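Local atomic coordinates of D-aminoacid aminotransferase-like PLP-dependent enzyme (Haemophilus somnus, PDB entry 3CEB), a protein that probably acts as a pyridoxal-phosphate-dependent 4-amino-4-deoxychorismate lyase of the class IV aminotransferase family, an activity that remains putative. Residues K48-H53 with I64-D69; N138-Q143 with W147-K152. All coordinates share one frame; numbering follows the deposited sequence.

Interaction 1 (K48-H53 with I64-D69)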
loop_
_atom_site.group_PDB
_atom_site.type_symbol
_atom_site.label_atom_id
_atom_site.label_comp_id
_atom_site.label_asym_id
_atom_site.label_seq_id
_atom_site.Cartn_x
_atom_site.Cartn_y
_atom_site.Cartn_z
ATOM N N LYS A 48 0.953 18.749 6.657
ATOM C CA LYS A 48 0.412 20.116 6.513
ATOM C C LYS A 48 -0.645 20.234 5.399
ATOM O O LYS A 48 -1.616 20.951 5.555
ATOM C CB LYS A 48 1.495 21.126 6.257
ATOM C CG LYS A 48 2.418 21.348 7.422
ATOM C CD LYS A 48 3.211 22.681 7.309
ATOM C CE LYS A 48 4.301 22.784 8.398
ATOM N NZ LYS A 48 4.977 24.098 8.320
ATOM N N ILE A 49 -0.446 19.505 4.304
ATOM C CA ILE A 49 -1.358 19.526 3.184
ATOM C C ILE A 49 -2.725 19.030 3.616
ATOM O O ILE A 49 -3.753 19.595 3.283
ATOM C CB ILE A 49 -0.854 18.657 2.007
ATOM C CG1 ILE A 49 0.344 19.338 1.366
ATOM C CG2 ILE A 49 -1.967 18.518 0.925
ATOM C CD1 ILE A 49 1.079 18.496 0.303
ATOM N N ILE A 50 -2.712 17.973 4.400
ATOM C CA ILE A 50 -3.945 17.341 4.840
ATOM C C ILE A 50 -4.634 18.206 5.889
ATOM O O ILE A 50 -5.802 18.557 5.767
ATOM C CB ILE A 50 -3.641 15.957 5.465
ATOM C CG1 ILE A 50 -3.086 15.019 4.385
ATOM C CG2 ILE A 50 -4.873 15.357 6.136
ATOM C CD1 ILE A 50 -3.985 14.900 3.218
ATOM N N ALA A 51 -3.867 18.520 6.922
ATOM C CA ALA A 51 -4.370 19.279 8.070
ATOM C C ALA A 51 -5.125 20.492 7.612
ATOM O O ALA A 51 -6.163 20.825 8.202
ATOM C CB ALA A 51 -3.235 19.695 9.041
ATOM N N LYS A 52 -4.614 21.167 6.572
ATOM C CA LYS A 52 -5.243 22.441 6.164
ATOM C C LYS A 52 -6.564 22.230 5.403
ATOM O O LYS A 52 -7.298 23.184 5.164
ATOM C CB LYS A 52 -4.282 23.413 5.472
ATOM C CG LYS A 52 -3.712 23.056 4.130
ATOM C CD LYS A 52 -2.643 24.126 3.817
ATOM C CE LYS A 52 -1.807 23.813 2.556
ATOM N NZ LYS A 52 -0.837 24.931 2.308
ATOM N N HIS A 53 -6.905 20.975 5.093
ATOM C CA HIS A 53 -8.259 20.686 4.594
ATOM C C HIS A 53 -9.075 20.335 5.819
ATOM O O HIS A 53 -9.364 19.193 6.114
ATOM C CB HIS A 53 -8.225 19.601 3.514
ATOM C CG HIS A 53 -7.552 20.061 2.250
ATOM N ND1 HIS A 53 -6.180 20.165 2.142
ATOM C CD2 HIS A 53 -8.059 20.482 1.062
ATOM C CE1 HIS A 53 -5.870 20.642 0.947
ATOM N NE2 HIS A 53 -6.991 20.845 0.271
ATOM N N ILE A 64 -12.294 8.337 5.049
ATOM C CA ILE A 64 -12.003 9.145 3.879
ATOM C C ILE A 64 -10.690 8.678 3.292
ATOM O O ILE A 64 -9.746 8.386 4.021
ATOM C CB ILE A 64 -11.909 10.676 4.225
ATOM C CG1 ILE A 64 -13.229 11.171 4.883
ATOM C CG2 ILE A 64 -11.617 11.489 2.973
ATOM C CD1 ILE A 64 -13.204 12.702 5.342
ATOM N N ARG A 65 -10.640 8.601 1.975
ATOM C CA ARG A 65 -9.438 8.227 1.281
ATOM C C ARG A 65 -8.874 9.470 0.623
ATOM O O ARG A 65 -9.531 10.129 -0.164
ATOM C CB ARG A 65 -9.761 7.192 0.232
ATOM C CG ARG A 65 -8.603 6.843 -0.695
ATOM C CD ARG A 65 -8.859 5.537 -1.451
ATOM N NE ARG A 65 -9.995 5.672 -2.337
ATOM C CZ ARG A 65 -9.897 6.173 -3.562
ATOM N NH1 ARG A 65 -8.706 6.506 -4.016
ATOM N NH2 ARG A 65 -10.969 6.320 -4.352
ATOM N N CYS A 66 -7.666 9.830 1.019
ATOM C CA CYS A 66 -6.972 10.967 0.418
ATOM C C CYS A 66 -5.811 10.472 -0.399
ATOM O O CYS A 66 -4.948 9.758 0.099
ATOM C CB CYS A 66 -6.400 11.918 1.464
ATOM S SG CYS A 66 -7.600 12.686 2.532
ATOM N N ARG A 67 -5.807 10.863 -1.654
ATOM C CA ARG A 67 -4.764 10.489 -2.548
ATOM C C ARG A 67 -3.977 11.719 -2.944
ATOM O O ARG A 67 -4.561 12.730 -3.395
ATOM C CB ARG A 67 -5.394 9.893 -3.779
ATOM C CG ARG A 67 -4.394 9.272 -4.709
ATOM C CD ARG A 67 -5.099 8.796 -5.977
ATOM N NE ARG A 67 -4.150 8.622 -7.070
ATOM C CZ ARG A 67 -3.962 7.471 -7.689
ATOM N NH1 ARG A 67 -4.672 6.412 -7.333
ATOM N NH2 ARG A 67 -3.114 7.380 -8.690
ATOM N N ILE A 68 -2.655 11.645 -2.768
ATOM C CA ILE A 68 -1.802 12.704 -3.208
ATOM C C ILE A 68 -0.915 12.188 -4.325
ATOM O O ILE A 68 -0.032 11.377 -4.083
ATOM C CB ILE A 68 -0.916 13.257 -2.095
ATOM C CG1 ILE A 68 -1.768 13.823 -0.946
ATOM C CG2 ILE A 68 -0.006 14.365 -2.682
ATOM C CD1 ILE A 68 -0.952 14.283 0.302
ATOM N N ASP A 69 -1.173 12.637 -5.556
ATOM C CA ASP A 69 -0.304 12.300 -6.652
ATOM C C ASP A 69 0.767 13.394 -6.714
ATOM O O ASP A 69 0.457 14.569 -6.539
ATOM C CB ASP A 69 -1.065 12.258 -7.968
ATOM C CG ASP A 69 -1.953 11.034 -8.114
ATOM O OD1 ASP A 69 -3.033 10.958 -7.486
ATOM O OD2 ASP A 69 -1.578 10.152 -8.921
#

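Interaction 2 (N138-Q143 with W147-K152)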
loop_
_atom_site.group_PDB
_atom_site.type_symbol
_atom_site.label_atom_id
_atom_site.label_comp_id
_atom_site.label_asym_id
_atom_site.label_seq_id
_atom_site.Cartn_x
_atom_site.Cartn_y
_atom_site.Cartn_z
ATOM N N ASN A 138 -0.119 -5.098 0.575
ATOM C CA ASN A 138 0.719 -6.189 0.975
ATOM C C ASN A 138 -0.155 -7.349 1.514
ATOM O O ASN A 138 -1.363 -7.219 1.695
ATOM C CB ASN A 138 1.745 -5.744 2.032
ATOM C CG ASN A 138 2.698 -4.684 1.517
ATOM O OD1 ASN A 138 2.726 -3.560 2.036
ATOM N ND2 ASN A 138 3.475 -5.020 0.487
ATOM N N LEU A 139 0.489 -8.474 1.826
ATOM C CA LEU A 139 -0.230 -9.631 2.343
ATOM C C LEU A 139 0.319 -10.129 3.681
ATOM O O LEU A 139 1.504 -9.981 3.986
ATOM C CB LEU A 139 -0.251 -10.753 1.295
ATOM C CG LEU A 139 -0.994 -10.503 -0.016
ATOM C CD1 LEU A 139 -0.579 -11.552 -1.004
ATOM C CD2 LEU A 139 -2.528 -10.420 0.108
ATOM N N ILE A 140 -0.601 -10.680 4.481
ATOM C CA ILE A 140 -0.293 -11.260 5.781
ATOM C C ILE A 140 -0.940 -12.635 5.864
ATOM O O ILE A 140 -1.996 -12.884 5.297
ATOM C CB ILE A 140 -0.714 -10.351 6.981
ATOM C CG1 ILE A 140 -2.229 -10.131 7.048
ATOM C CG2 ILE A 140 -0.030 -9.007 6.897
ATOM C CD1 ILE A 140 -2.695 -9.397 8.334
ATOM N N PHE A 141 -0.275 -13.524 6.571
ATOM C CA PHE A 141 -0.651 -14.918 6.623
ATOM C C PHE A 141 -0.663 -15.380 8.053
ATOM O O PHE A 141 0.251 -15.111 8.800
ATOM C CB PHE A 141 0.371 -15.714 5.820
ATOM C CG PHE A 141 0.440 -15.301 4.368
ATOM C CD1 PHE A 141 1.279 -14.290 3.955
ATOM C CD2 PHE A 141 -0.372 -15.910 3.413
ATOM C CE1 PHE A 141 1.301 -13.883 2.610
ATOM C CE2 PHE A 141 -0.344 -15.530 2.072
ATOM C CZ PHE A 141 0.483 -14.501 1.671
ATOM N N ARG A 142 -1.709 -16.073 8.454
ATOM C CA ARG A 142 -1.825 -16.442 9.854
ATOM C C ARG A 142 -1.173 -17.772 10.140
ATOM O O ARG A 142 -1.361 -18.718 9.438
ATOM C CB ARG A 142 -3.288 -16.430 10.308
ATOM C CG ARG A 142 -3.443 -16.458 11.819
ATOM C CD ARG A 142 -4.899 -16.214 12.268
ATOM N NE ARG A 142 -5.860 -17.202 11.739
ATOM C CZ ARG A 142 -5.970 -18.470 12.157
ATOM N NH1 ARG A 142 -5.153 -18.950 13.108
ATOM N NH2 ARG A 142 -6.885 -19.276 11.609
ATOM N N GLN A 143 -0.375 -17.805 11.187
ATOM C CA GLN A 143 0.246 -19.036 11.630
ATOM C C GLN A 143 0.258 -19.042 13.129
ATOM O O GLN A 143 0.769 -18.129 13.776
ATOM C CB GLN A 143 1.664 -19.152 11.117
ATOM C CG GLN A 143 2.221 -20.513 11.289
ATOM C CD GLN A 143 3.542 -20.655 10.617
ATOM O OE1 GLN A 143 4.500 -20.016 11.027
ATOM N NE2 GLN A 143 3.610 -21.476 9.562
ATOM N N TRP A 147 0.764 -13.203 12.767
ATOM C CA TRP A 147 0.643 -12.824 11.382
ATOM C C TRP A 147 2.018 -12.565 10.788
ATOM O O TRP A 147 2.772 -11.736 11.268
ATOM C CB TRP A 147 -0.194 -11.559 11.223
ATOM C CG TRP A 147 -1.653 -11.710 11.498
ATOM C CD1 TRP A 147 -2.303 -11.340 12.629
ATOM C CD2 TRP A 147 -2.645 -12.229 10.622
ATOM N NE1 TRP A 147 -3.635 -11.608 12.521
ATOM C CE2 TRP A 147 -3.876 -12.147 11.291
ATOM C CE3 TRP A 147 -2.619 -12.740 9.336
ATOM C CZ2 TRP A 147 -5.061 -12.581 10.729
ATOM C CZ3 TRP A 147 -3.792 -13.160 8.772
ATOM C CH2 TRP A 147 -5.006 -13.086 9.473
ATOM N N ILE A 148 2.313 -13.295 9.723
ATOM C CA ILE A 148 3.589 -13.237 9.024
ATOM C C ILE A 148 3.403 -12.540 7.685
ATOM O O ILE A 148 2.441 -12.793 6.967
ATOM C CB ILE A 148 4.165 -14.670 8.774
ATOM C CG1 ILE A 148 4.576 -15.356 10.072
ATOM C CG2 ILE A 148 5.415 -14.620 7.876
ATOM C CD1 ILE A 148 3.538 -15.396 11.073
ATOM N N THR A 149 4.321 -11.647 7.346
ATOM C CA THR A 149 4.290 -10.988 6.042
ATOM C C THR A 149 5.614 -11.252 5.339
ATOM O O THR A 149 6.628 -11.403 6.014
ATOM C CB THR A 149 4.020 -9.462 6.210
ATOM O OG1 THR A 149 3.673 -8.893 4.954
ATOM C CG2 THR A 149 5.226 -8.713 6.824
ATOM N N PRO A 150 5.622 -11.281 3.989
ATOM C CA PRO A 150 6.832 -11.533 3.198
ATOM C C PRO A 150 7.928 -10.517 3.423
ATOM O O PRO A 150 7.663 -9.309 3.354
ATOM C CB PRO A 150 6.323 -11.406 1.767
ATOM C CG PRO A 150 4.901 -11.705 1.865
ATOM C CD PRO A 150 4.424 -11.229 3.138
ATOM N N ASP A 151 9.142 -10.977 3.698
ATOM C CA ASP A 151 10.237 -10.023 3.907
ATOM C C ASP A 151 10.612 -9.314 2.611
ATOM O O ASP A 151 11.193 -8.256 2.692
ATOM C CB ASP A 151 11.494 -10.592 4.646
ATOM C CG ASP A 151 12.238 -11.628 3.840
ATOM O OD1 ASP A 151 11.661 -12.079 2.819
ATOM O OD2 ASP A 151 13.372 -12.013 4.224
ATOM N N LYS A 152 10.239 -9.858 1.442
ATOM C CA LYS A 152 10.502 -9.174 0.119
ATOM C C LYS A 152 9.285 -8.836 -0.701
ATOM O O LYS A 152 9.034 -9.457 -1.715
ATOM C CB LYS A 152 11.346 -10.036 -0.802
ATOM C CG LYS A 152 12.755 -9.538 -0.941
ATOM C CD LYS A 152 13.281 -8.961 0.401
ATOM C CE LYS A 152 14.709 -8.411 0.255
ATOM N NZ LYS A 152 15.115 -7.656 1.469
#

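Interaction 1 (K48-H53 with I64-D69)
Ile50 meets Cys66 and Ile68 with the end of its side chain. CB stands well back and touches neither partner. CG2 branches off and takes no part. CG1 turns toward the strand, and its nearest approach is 4.7 Å to Ile68 CD1, still a loose one. The touching is left to the terminal methyl. With chi2 at -55° the chain is bent rather than extended, and this brings CD1 toward the strand. There Ile50 CD1 lies 4.2 Å from Cys66 CB and 4.3 Å from Ile68 CD1. The Cys66 sulfur is nearly as close, with SG 4.3 Å from Ile50 CD1.

Ile68 reaches from the strand toward the helix with an extended chain, chi2 174°. Its CD1 also approaches Ile49, whose CG2 branch is 4.4 Å away. One methyl of Ile68 thus faces two consecutive helical residues.

Helix 46-51 here packs on one face of the antiparallel sheet formed by strands 7-14, 17-18, 63-70 and 75-82. Strand 63-70 is an inner strand, between 7-14 and 75-82. Cys66 and Ile68 alternate with Arg67, so their side chains share the helix-facing side. Tyr75 touches both Ile49 and Ile68. Phe57 packs on Ile50, and Leu56 on Cys66. The touching residues are all buried and apolar contact alone joins the two segments.

The side-chain hydrogen bonds here run within each segment. His53 ND1 donates to Ile49 O at 2.7 Å, with the oxygen in the ring plane, and so links the end of this segment back to the helix. Arg67 points its CB away from the helix. Its guanidinium makes a side-on salt bridge, with Arg67 NE 2.6 Å from Asp69 OD1 and Arg67 NH2 3.2 Å from Asp69 OD2. Phe8 adds a cation-pi contact to Arg67.

Interaction 2 (N138-Q143 with W147-K152)
Trp147 lies between Ile140 and Arg142, with one on each face of its indole. Ile140 CD1 sits over one face, 3.9 Å from the centroid of the six-membered ring. Arg142 CB covers the opposite face, 3.8 Å from the same centroid. Both are CH-pi contacts offset toward the rim. Ile140 has CG1 between its backbone N and carbonyl carbon (chi1 63°), and this carries CD1 over the ring. Arg142 bends at chi3 and sets its guanidinium almost perpendicular to the indole. The NE of Arg142 makes a salt bridge with Glu184.

The two strands form a beta hairpin. Phe141 and Ile148 are its hydrogen-bonded pair: Phe141 N reaches Ile148 O at 2.8 Å, and Ile148 N gives a nearly straight bond (177°) to Phe141 O. Their side chains lie on the sheet face opposite Trp147 and Arg142. The Phe141 ring sits with Pro150 CD at its edge, 4.1 Å from CE1, and packs on Met124. Beyond the paired residues the side chain of Thr149 makes a further bond across the strands. Its OG1, anti to the backbone N (chi1 -166°), donates to Leu139 O at 2.6 Å.

From the N terminus, strand 7-14 is laid down before either contact. In interaction 1 strand 63-70 returns against the earlier helix 46-51, closing a loop of ten residues between the segments. It ties the helix to the first antiparallel sheet. The chain goes on through strand 90-94 and past Lys103, which carries the pyridoxal phosphate cofactor. Interaction 2 follows, closing a short hairpin, with three residues between its segments, in the mixed sheet that also holds strands 170-172 and 185-188. The two contacts are in series and neither nest nor cross. The centres of interactions 1 and 2 are about 29 Å apart, on opposite sides of the chain's centre. Their nearest atoms are about 14 Å apart.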